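Local coordinates for uncharacterized protein (Klebsiella pneumoniae, PDB 2A2L) that is of unknown function but belongs to the HbpS-like family, named for a haem-degrading protein, and forms an eight-chain assembly in the crystal structure, at residues A[29-34]-A[131-136]. Sequence-based numbering, arbitrary orientation.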
loop_
_atom_site.group_PDB
_atom_site.type_symbol
_atom_site.label_atom_id
_atom_site.label_comp_id
_atom_site.label_asym_id
_atom_site.label_seq_id
_atom_site.Cartn_x
_atom_site.Cartn_y
_atom_site.Cartn_z
ATOM N N THR A 29 11.440 25.981 21.562
ATOM C CA THR A 29 12.668 25.940 22.338
ATOM C C THR A 29 12.545 26.405 23.789
ATOM O O THR A 29 13.084 25.759 24.700
ATOM C CB THR A 29 13.816 26.591 21.581
ATOM O OG1 THR A 29 14.628 25.550 21.016
ATOM C CG2 THR A 29 14.678 27.518 22.485
ATOM N N GLU A 30 11.787 27.475 24.001
ATOM C CA GLU A 30 11.582 28.056 25.333
ATOM C C GLU A 30 10.484 27.385 26.184
ATOM O O GLU A 30 10.456 27.542 27.423
ATOM C CB GLU A 30 11.306 29.559 25.212
ATOM C CG GLU A 30 10.298 29.916 24.143
ATOM C CD GLU A 30 9.815 31.357 24.239
ATOM O OE1 GLU A 30 8.693 31.584 24.768
ATOM O OE2 GLU A 30 10.559 32.260 23.774
ATOM N N ILE A 31 9.575 26.658 25.538
ATOM C CA ILE A 31 8.729 25.714 26.275
ATOM C C ILE A 31 9.308 24.292 26.291
ATOM O O ILE A 31 8.601 23.322 26.618
ATOM C CB ILE A 31 7.247 25.722 25.816
ATOM C CG1 ILE A 31 7.131 25.572 24.299
ATOM C CG2 ILE A 31 6.548 26.952 26.320
ATOM C CD1 ILE A 31 5.905 24.782 23.850
ATOM N N ASN A 32 10.595 24.210 25.925
ATOM C CA ASN A 32 11.463 23.054 26.146
ATOM C C ASN A 32 10.974 21.810 25.451
ATOM O O ASN A 32 10.893 20.747 26.069
ATOM C CB ASN A 32 11.643 22.763 27.632
ATOM C CG ASN A 32 12.771 23.561 28.249
ATOM O OD1 ASN A 32 12.632 24.075 29.359
ATOM N ND2 ASN A 32 13.903 23.657 27.544
ATOM N N VAL A 33 10.642 21.948 24.169
ATOM C CA VAL A 33 10.117 20.835 23.400
ATOM C C VAL A 33 10.705 20.807 21.975
ATOM O O VAL A 33 10.989 21.841 21.394
ATOM C CB VAL A 33 8.531 20.774 23.473
ATOM C CG1 VAL A 33 7.862 21.819 22.578
ATOM C CG2 VAL A 33 8.007 19.365 23.142
ATOM N N ALA A 34 10.892 19.614 21.424
ATOM C CA ALA A 34 11.345 19.445 20.047
ATOM C C ALA A 34 10.225 18.917 19.155
ATOM O O ALA A 34 9.690 17.831 19.385
ATOM C CB ALA A 34 12.514 18.512 20.002
ATOM N N GLN A 131 -0.721 22.462 19.270
ATOM C CA GLN A 131 -1.739 23.387 18.842
ATOM C C GLN A 131 -1.351 24.844 19.173
ATOM O O GLN A 131 -1.710 25.766 18.441
ATOM C CB GLN A 131 -3.059 22.994 19.492
ATOM C CG GLN A 131 -4.257 23.501 18.758
ATOM C CD GLN A 131 -5.505 23.467 19.606
ATOM O OE1 GLN A 131 -5.740 22.510 20.369
ATOM N NE2 GLN A 131 -6.330 24.515 19.475
ATOM N N LEU A 132 -0.611 25.015 20.269
ATOM C CA LEU A 132 -0.119 26.313 20.755
ATOM C C LEU A 132 0.972 26.822 19.811
ATOM O O LEU A 132 1.141 28.028 19.627
ATOM C CB LEU A 132 0.448 26.165 22.183
ATOM C CG LEU A 132 1.199 27.346 22.848
ATOM C CD1 LEU A 132 0.936 27.412 24.369
ATOM C CD2 LEU A 132 2.709 27.291 22.642
ATOM N N LEU A 133 1.715 25.879 19.236
ATOM C CA LEU A 133 2.824 26.192 18.356
ATOM C C LEU A 133 2.296 26.370 16.950
ATOM O O LEU A 133 2.923 27.023 16.116
ATOM C CB LEU A 133 3.861 25.070 18.385
ATOM C CG LEU A 133 4.582 24.818 19.700
ATOM C CD1 LEU A 133 5.483 23.654 19.555
ATOM C CD2 LEU A 133 5.363 26.036 20.136
ATOM N N ALA A 134 1.129 25.781 16.698
ATOM C CA ALA A 134 0.462 25.904 15.427
ATOM C C ALA A 134 -0.186 27.277 15.300
ATOM O O ALA A 134 -0.070 27.905 14.251
ATOM C CB ALA A 134 -0.554 24.791 15.254
ATOM N N GLN A 135 -0.840 27.744 16.369
ATOM C CA GLN A 135 -1.374 29.119 16.432
ATOM C C GLN A 135 -0.257 30.162 16.399
ATOM O O GLN A 135 -0.371 31.177 15.747
ATOM C CB GLN A 135 -2.241 29.319 17.681
ATOM C CG GLN A 135 -3.146 30.569 17.652
ATOM C CD GLN A 135 -4.134 30.615 16.462
ATOM O OE1 GLN A 135 -4.193 31.606 15.714
ATOM N NE2 GLN A 135 -4.918 29.550 16.300
ATOM N N CYS A 136 0.821 29.865 17.110
ATOM C CA CYS A 136 2.061 30.603 17.090
ATOM C C CYS A 136 2.580 30.860 15.677
ATOM O O CYS A 136 3.004 31.958 15.379
ATOM C CB CYS A 136 3.071 29.803 17.910
ATOM S SG CYS A 136 4.825 30.216 17.763
#
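Leu132 is the first residue of 131-136 to touch 29-34; its CD2 methyl meets CD1 of Ile31 at 4.2 Å. Leu133 is the buried member of the contact and touches two residues of 29-34, one with each branch. Its CD2 reaches tip to tip against Ile31 CD1, 4.0 Å away, while CD1 lies 4.3 Å from Val33 CG1. Ile31 therefore places one methyl against both neighbouring leucines, and Val33 adds its CG1 beside the second of them. With chi1 of Ile31 at 51°, CG1 sits between the backbone N and the carbonyl carbon, and from there CD1 extends to the leucines. Leu133 also packs on Lys27 and Ala28 of helix 14-30 and on Val35. Ala134 and Gln135 pack on Leu108 of strand 107-111, and then Cys136 lies against Lys27. No hydrogen bond crosses between 29-34 and 131-136; the join is a small apolar one, burying 113 Å² in all, with the CA atoms of Ile31 and Leu133 still 9.9 Å apart. Both residues that 29-34 contributes sit at the turn that ends helix 14-30. There Asn32, with a positive phi of 61°, is the C-prime residue: Val33 N bonds to Ala28 O, and Asn32 N bonds weakly to Thr29 O. The arrangement is a Schellman motif in which Ile31 and Val33, either side of Asn32 in sequence, pack the C-terminal end of helix 14-30 against helix 127-143 in this HbpS-like domain.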